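Local coordinates for ML032222a iGluR (PDB 4YKI), which binds glycine in the ligand-binding domain of a comb-jelly ionotropic glutamate receptor and so probably opens the receptor's ion channel, at residues A65-K68 against T69-E72; R78-D82 against D83-M87; L128-L131 against D132-K135. One frame throughout, in Å; residues are numbered along the deposited sequence. Where two conformers were deposited one is given.

Interaction 1 of 3, residues A65-K68 against T69-E72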
loop_
_atom_site.group_PDB
_atom_site.type_symbol
_atom_site.label_atom_id
_atom_site.label_comp_id
_atom_site.label_asym_id
_atom_site.label_seq_id
_atom_site.Cartn_x
_atom_site.Cartn_y
_atom_site.Cartn_z
ATOM N N ALA B 65 -10.732 -4.810 18.274
ATOM C CA ALA B 65 -9.727 -4.027 18.953
ATOM C C ALA B 65 -9.320 -4.760 20.215
ATOM O O ALA B 65 -10.014 -5.684 20.666
ATOM C CB ALA B 65 -10.269 -2.629 19.300
ATOM N N LEU B 66 -8.200 -4.334 20.786
ATOM C CA LEU B 66 -7.664 -4.924 21.999
ATOM C C LEU B 66 -8.136 -4.133 23.228
ATOM O O LEU B 66 -7.935 -2.913 23.319
ATOM C CB LEU B 66 -6.139 -4.931 21.930
ATOM C CG LEU B 66 -5.389 -5.485 23.146
ATOM C CD1 LEU B 66 -5.763 -6.911 23.465
ATOM C CD2 LEU B 66 -3.908 -5.406 22.850
ATOM N N ASN B 67 -8.763 -4.827 24.160
ATOM C CA ASN B 67 -9.188 -4.227 25.421
ATOM C C ASN B 67 -8.005 -4.188 26.371
ATOM O O ASN B 67 -7.444 -5.224 26.699
ATOM C CB ASN B 67 -10.313 -5.080 25.994
ATOM C CG ASN B 67 -10.936 -4.488 27.245
ATOM O OD1 ASN B 67 -10.241 -4.131 28.193
ATOM N ND2 ASN B 67 -12.259 -4.396 27.251
ATOM N N LYS B 68 -7.620 -2.992 26.801
ATOM C CA LYS B 68 -6.446 -2.867 27.659
ATOM C C LYS B 68 -6.704 -3.299 29.109
ATOM O O LYS B 68 -5.759 -3.506 29.866
ATOM C CB LYS B 68 -5.908 -1.434 27.617
ATOM C CG LYS B 68 -5.219 -1.076 26.304
ATOM C CD LYS B 68 -3.921 -0.330 26.554
ATOM C CE LYS B 68 -3.091 -0.212 25.290
ATOM N NZ LYS B 68 -1.730 0.322 25.578
ATOM N N THR B 69 -7.968 -3.447 29.490
ATOM C CA THR B 69 -8.303 -3.903 30.842
ATOM C C THR B 69 -8.118 -5.431 30.911
ATOM O O THR B 69 -7.450 -5.953 31.802
ATOM C CB THR B 69 -9.754 -3.508 31.252
ATOM O OG1 THR B 69 -9.998 -2.112 30.992
ATOM C CG2 THR B 69 -9.986 -3.801 32.729
ATOM N N THR B 70 -8.688 -6.137 29.937
ATOM C CA THR B 70 -8.708 -7.598 29.920
ATOM C C THR B 70 -7.598 -8.237 29.091
ATOM O O THR B 70 -7.363 -9.448 29.186
ATOM C CB THR B 70 -10.002 -8.100 29.299
ATOM O OG1 THR B 70 -10.044 -7.649 27.938
ATOM C CG2 THR B 70 -11.212 -7.573 30.046
ATOM N N ASN B 71 -6.942 -7.432 28.264
ATOM C CA ASN B 71 -5.956 -7.918 27.308
ATOM C C ASN B 71 -6.533 -8.939 26.314
ATOM O O ASN B 71 -5.810 -9.816 25.832
ATOM C CB ASN B 71 -4.740 -8.519 28.027
ATOM C CG ASN B 71 -3.531 -8.664 27.112
ATOM O OD1 ASN B 71 -3.279 -7.818 26.246
ATOM N ND2 ASN B 71 -2.782 -9.748 27.291
ATOM N N GLU B 72 -7.821 -8.819 26.012
ATOM C CA GLU B 72 -8.461 -9.675 25.031
ATOM C C GLU B 72 -8.909 -8.850 23.830
ATOM O O GLU B 72 -9.134 -7.634 23.917
ATOM C CB GLU B 72 -9.671 -10.384 25.638
ATOM C CG GLU B 72 -9.365 -11.233 26.882
ATOM C CD GLU B 72 -8.659 -12.549 26.572
ATOM O OE1 GLU B 72 -8.457 -12.872 25.381
ATOM O OE2 GLU B 72 -8.313 -13.276 27.533
HETATM O O HOH W 1 -11.658 -6.427 22.943
#

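Interaction 2 of 3, residues R78-D82 against D83-M87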
loop_
_atom_site.group_PDB
_atom_site.type_symbol
_atom_site.label_atom_id
_atom_site.label_comp_id
_atom_site.label_asym_id
_atom_site.label_seq_id
_atom_site.Cartn_x
_atom_site.Cartn_y
_atom_site.Cartn_z
ATOM N N ARG B 78 -10.800 -11.399 16.945
ATOM C CA ARG B 78 -10.937 -12.452 17.946
ATOM C C ARG B 78 -11.344 -13.782 17.321
ATOM O O ARG B 78 -10.826 -14.831 17.694
ATOM C CB ARG B 78 -11.932 -12.035 19.041
ATOM C CG ARG B 78 -12.184 -13.072 20.121
ATOM C CD ARG B 78 -10.942 -13.463 20.910
ATOM N NE ARG B 78 -11.291 -14.367 22.011
ATOM C CZ ARG B 78 -11.740 -13.978 23.203
ATOM N NH1 ARG B 78 -11.874 -12.696 23.516
ATOM N NH2 ARG B 78 -12.049 -14.899 24.095
ATOM N N ASP B 79 -12.266 -13.739 16.359
ATOM C CA ASP B 79 -12.686 -14.978 15.712
ATOM C C ASP B 79 -11.513 -15.645 15.000
ATOM O O ASP B 79 -11.399 -16.864 14.984
ATOM C CB ASP B 79 -13.807 -14.714 14.704
ATOM C CG ASP B 79 -15.194 -14.625 15.322
ATOM O OD1 ASP B 79 -15.352 -14.722 16.554
ATOM O OD2 ASP B 79 -16.131 -14.417 14.509
ATOM N N LEU B 80 -10.655 -14.839 14.365
ATOM C CA LEU B 80 -9.466 -15.382 13.701
ATOM C C LEU B 80 -8.513 -16.021 14.730
ATOM O O LEU B 80 -8.063 -17.138 14.543
ATOM C CB LEU B 80 -8.773 -14.258 12.920
ATOM C CG LEU B 80 -7.614 -14.672 12.024
ATOM C CD1 LEU B 80 -8.105 -15.521 10.875
ATOM C CD2 LEU B 80 -6.918 -13.459 11.472
ATOM N N LEU B 81 -8.236 -15.314 15.822
ATOM C CA LEU B 81 -7.363 -15.830 16.881
ATOM C C LEU B 81 -7.892 -17.118 17.483
ATOM O O LEU B 81 -7.114 -17.979 17.866
ATOM C CB LEU B 81 -7.182 -14.791 17.980
ATOM C CG LEU B 81 -6.380 -13.559 17.547
ATOM C CD1 LEU B 81 -6.429 -12.495 18.620
ATOM C CD2 LEU B 81 -4.920 -13.902 17.231
ATOM N N ASP B 82 -9.222 -17.243 17.545
ATOM C CA ASP B 82 -9.855 -18.418 18.134
ATOM C C ASP B 82 -10.075 -19.547 17.136
ATOM O O ASP B 82 -10.711 -20.538 17.473
ATOM C CB ASP B 82 -11.211 -18.034 18.727
ATOM C CG ASP B 82 -11.103 -17.219 20.005
ATOM O OD1 ASP B 82 -9.999 -17.118 20.584
ATOM O OD2 ASP B 82 -12.141 -16.671 20.407
ATOM N N ASP B 83 -9.554 -19.412 15.915
ATOM C CA ASP B 83 -9.635 -20.436 14.873
ATOM C C ASP B 83 -11.061 -20.687 14.407
ATOM O O ASP B 83 -11.355 -21.737 13.867
ATOM C CB ASP B 83 -8.976 -21.746 15.336
ATOM C CG ASP B 83 -8.820 -22.783 14.217
ATOM O OD1 ASP B 83 -8.388 -22.430 13.081
ATOM O OD2 ASP B 83 -9.127 -23.975 14.481
ATOM N N LYS B 84 -11.933 -19.706 14.580
ATOM C CA LYS B 84 -13.245 -19.760 13.940
ATOM C C LYS B 84 -13.158 -19.439 12.448
ATOM O O LYS B 84 -13.995 -19.901 11.650
ATOM C CB LYS B 84 -14.216 -18.813 14.642
ATOM C CG LYS B 84 -14.518 -19.279 16.065
ATOM C CD LYS B 84 -15.512 -18.409 16.789
ATOM C CE LYS B 84 -15.869 -18.979 18.173
ATOM N NZ LYS B 84 -16.634 -17.994 18.967
ATOM N N THR B 85 -12.149 -18.653 12.085
ATOM C CA THR B 85 -11.902 -18.290 10.701
ATOM C C THR B 85 -10.423 -18.488 10.371
ATOM O O THR B 85 -9.572 -18.588 11.268
ATOM C CB THR B 85 -12.313 -16.849 10.424
ATOM O OG1 THR B 85 -11.642 -16.026 11.378
ATOM C CG2 THR B 85 -13.815 -16.678 10.542
ATOM N N ASP B 86 -10.137 -18.544 9.071
ATOM C CA ASP B 86 -8.791 -18.709 8.523
ATOM C C ASP B 86 -8.213 -17.435 7.920
ATOM O O ASP B 86 -6.998 -17.316 7.747
ATOM C CB ASP B 86 -8.849 -19.745 7.418
ATOM C CG ASP B 86 -9.397 -21.048 7.899
ATOM O OD1 ASP B 86 -8.879 -21.520 8.914
ATOM O OD2 ASP B 86 -10.349 -21.574 7.302
ATOM N N MET B 87 -9.085 -16.510 7.540
ATOM C CA MET B 87 -8.684 -15.254 6.936
ATOM C C MET B 87 -9.826 -14.282 7.134
ATOM O O MET B 87 -10.971 -14.707 7.120
ATOM C CB MET B 87 -8.383 -15.465 5.437
ATOM C CG MET B 87 -7.909 -14.213 4.693
ATOM S SD MET B 87 -7.257 -14.539 3.027
ATOM C CE MET B 87 -8.767 -14.804 2.095
HETATM O O HOH W 2 -14.710 -15.820 18.994
#

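Interaction 3 of 3, residues L128-L131 against D132-K135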
loop_
_atom_site.group_PDB
_atom_site.type_symbol
_atom_site.label_atom_id
_atom_site.label_comp_id
_atom_site.label_asym_id
_atom_site.label_seq_id
_atom_site.Cartn_x
_atom_site.Cartn_y
_atom_site.Cartn_z
ATOM N N LEU B 128 -9.229 18.349 16.578
ATOM C CA LEU B 128 -8.911 18.639 17.971
ATOM C C LEU B 128 -9.654 19.875 18.461
ATOM O O LEU B 128 -9.808 20.058 19.673
ATOM C CB LEU B 128 -7.404 18.773 18.204
ATOM C CG LEU B 128 -6.596 17.469 18.057
ATOM C CD1 LEU B 128 -5.116 17.726 18.342
ATOM C CD2 LEU B 128 -7.105 16.330 18.941
ATOM N N GLU B 129 -10.142 20.700 17.533
ATOM C CA GLU B 129 -10.980 21.839 17.906
ATOM C C GLU B 129 -12.249 21.435 18.654
ATOM O O GLU B 129 -12.829 22.240 19.389
ATOM C CB GLU B 129 -11.367 22.634 16.661
ATOM C CG GLU B 129 -10.164 23.301 16.024
ATOM C CD GLU B 129 -10.452 23.968 14.691
ATOM O OE1 GLU B 129 -11.624 24.012 14.264
ATOM O OE2 GLU B 129 -9.474 24.447 14.070
ATOM N N LEU B 130 -12.693 20.198 18.469
ATOM C CA LEU B 130 -13.875 19.708 19.152
ATOM C C LEU B 130 -13.760 19.786 20.679
ATOM O O LEU B 130 -14.772 19.924 21.371
ATOM C CB LEU B 130 -14.150 18.265 18.726
ATOM C CG LEU B 130 -14.701 18.113 17.310
ATOM C CD1 LEU B 130 -14.512 16.696 16.826
ATOM C CD2 LEU B 130 -16.160 18.519 17.225
ATOM N N LEU B 131 -12.537 19.683 21.193
ATOM C CA LEU B 131 -12.310 19.615 22.642
ATOM C C LEU B 131 -12.563 20.946 23.350
ATOM O O LEU B 131 -12.717 20.973 24.579
ATOM C CB LEU B 131 -10.886 19.136 22.943
ATOM C CG LEU B 131 -10.548 17.727 22.442
ATOM C CD1 LEU B 131 -9.072 17.400 22.678
ATOM C CD2 LEU B 131 -11.447 16.674 23.088
ATOM N N ASP B 132 -12.606 22.038 22.591
ATOM C CA ASP B 132 -12.695 23.384 23.156
ATOM C C ASP B 132 -14.020 24.055 22.804
ATOM O O ASP B 132 -14.084 25.280 22.714
ATOM C CB ASP B 132 -11.539 24.245 22.641
ATOM C CG ASP B 132 -10.179 23.754 23.113
ATOM O OD1 ASP B 132 -10.080 23.279 24.265
ATOM O OD2 ASP B 132 -9.203 23.851 22.335
ATOM N N GLN B 133 -15.076 23.263 22.610
ATOM C CA GLN B 133 -16.376 23.806 22.212
ATOM C C GLN B 133 -17.470 22.824 22.590
ATOM O O GLN B 133 -17.170 21.687 22.991
ATOM C CB GLN B 133 -16.390 24.054 20.703
ATOM C CG GLN B 133 -16.115 22.806 19.851
ATOM C CD GLN B 133 -17.359 21.959 19.587
ATOM O OE1 GLN B 133 -18.328 22.427 18.990
ATOM N NE2 GLN B 133 -17.323 20.701 20.018
ATOM N N ASP B 134 -18.732 23.247 22.458
ATOM C CA ASP B 134 -19.856 22.344 22.739
ATOM C C ASP B 134 -21.024 22.489 21.773
ATOM O O ASP B 134 -22.104 21.975 22.031
ATOM C CB ASP B 134 -20.333 22.436 24.197
ATOM C CG ASP B 134 -20.803 23.812 24.580
ATOM O OD1 ASP B 134 -20.871 24.702 23.716
ATOM O OD2 ASP B 134 -21.114 24.005 25.773
ATOM N N LYS B 135 -20.791 23.133 20.636
ATOM C CA LYS B 135 -21.793 23.165 19.578
ATOM C C LYS B 135 -21.984 21.790 18.946
ATOM O O LYS B 135 -23.120 21.325 18.746
ATOM C CB LYS B 135 -21.390 24.149 18.482
ATOM C CG LYS B 135 -22.351 24.146 17.287
ATOM C CD LYS B 135 -22.001 25.184 16.222
ATOM C CE LYS B 135 -22.891 25.037 15.006
ATOM N NZ LYS B 135 -22.618 26.107 14.039
#

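Interaction 1 of 3, residues A65-K68 against T69-E72
The carboxamide of Asn67 turns its oxygen to the backbone of Thr69 and Thr70. Thr69 N reaches Asn67 OD1 at 2.7 Å and lies in the carbonyl plane, which makes an Asx turn. Thr70 N is a second donor, meeting Asn67 OD1 at 3.1 Å from above that plane, 52° out of it. Two N-H groups thus grip one oxygen and fix the rotation of the amide. Asn67 CG stands anti to the backbone N (chi1 -175°) and beside the carbonyl carbon, so that OD1 can reach the N-H groups of the next two residues along. The side chains of Thr70 and Asn67 cross at about a right angle, with Thr70 OG1 3.2 Å from Asn67 CB. Thr70 OG1 accepts from Glu72 N, which makes an ST turn. A straight bond of 2.8 Å from Asn67 N to Glu72 O closes the loop. A weak bond from Asn71 N to Asn67 O lies inside it. Leu66 CD1 packs against the backbone, 3.5 Å from Glu72 O. One water donates to both Ala65 O and Glu72 O and bridges them. Asn74 OD1 accepts from Ala65 N. The loop lies on the surface between strand 52-56 and helix 75-81.

Interaction 2 of 3, residues R78-D82 against D83-M87
A Schellman motif ends helix 75-81, with Asp83 as its C-prime residue at positive phi. Lys84 N bonds to Asp79 O at 2.9 Å. Asp83 N bonds to Leu80 O at 3.0 Å. Thr85 N adds a weak bond to Asp79 O. The Lys84 side chain folds back along the last turn. Lys84 CB sits 3.4 Å from Asp79 O. The extended chain passes the Asp79 carboxylate, with Lys84 CD 3.7 Å from Asp79 OD1. Lys84 NZ stops 4.3 Å from Asp79 OD1, too far for a salt bridge. A water fills the link: it donates to Asp79 OD1 and Asp82 OD2 and accepts from Lys84 NZ. Asp82 OD2 also takes Arg78 NE at 2.9 Å in a salt bridge, met on the syn side but 23° out of the carboxylate plane. Thr85 OG1 lies between its backbone N and carbonyl carbon (chi1 54°), which places it 3.2 Å from Leu80 CA. Leu80 CD1 packs on the backbone of Thr85 and Asp86. Asp86 forms a salt bridge with Arg11 of strand 9-13. Strand 52-56, helix 75-81 and strand 87-89 form a beta-alpha-beta crossover, its two strands on either side of strand 9-13, as in the periplasmic-binding-protein fold.

Interaction 3 of 3, residues L128-L131 against D132-K135
Gln133 NE2 donates to Leu130 O at 3.0 Å in a nearly straight bond, with an N-H...O angle of 172°. The nitrogen sits in the carbonyl plane on a lone pair, and the acceptor lies in the amide plane of Gln133. Two bends bring the carboxamide back. Gln133 CG lies between the backbone N and the carbonyl carbon (chi1 58°), and the chain turns again at chi2 (85°). This also sets Gln133 CG 3.4 Å from Glu129 O. The Leu130 side chain runs beside that of Gln133 and points the same way, with Leu130 CD2 3.7 Å from Gln133 NE2. Asp132 N closes a turn on Glu129 O at 3.2 Å. With an alanine at Gln133, Leu130 O would probably lose its side-chain donor, and a gap would open beside Leu130 CD2. In the next shell, Gln133 OE1 accepts from Tyr136 N, so both ends of the amide are held. Glu129 OE1 accepts from Asn125 N. Leu130 and Gln133 both touch Trp138 of strand 137-141, while Leu128 and Leu131 pack on helix 157-164. The 3-10 segment lies in the surface loop between strands 109-118 and 137-141.

All three contacts are local turns, but their settings differ. Interaction 1 is wholly at the surface, and its bonds are polar and mostly to backbone. Interaction 2 is partly buried and adds charged groups and a bridging water at a helix end. Interaction 3 is also a surface contact, though Leu130 is buried there, and a side-chain amide donates to a carbonyl of a 3-10 segment. Interaction 1 lies in the loop before helix 75-81, and interaction 2 is the C-terminal end of that helix and the turn after it. The two meet by packing between Glu72 and Arg78. Interaction 3 lies apart, with its nearest atoms about 28 Å from interaction 2, on the opposite side of the chain's centre.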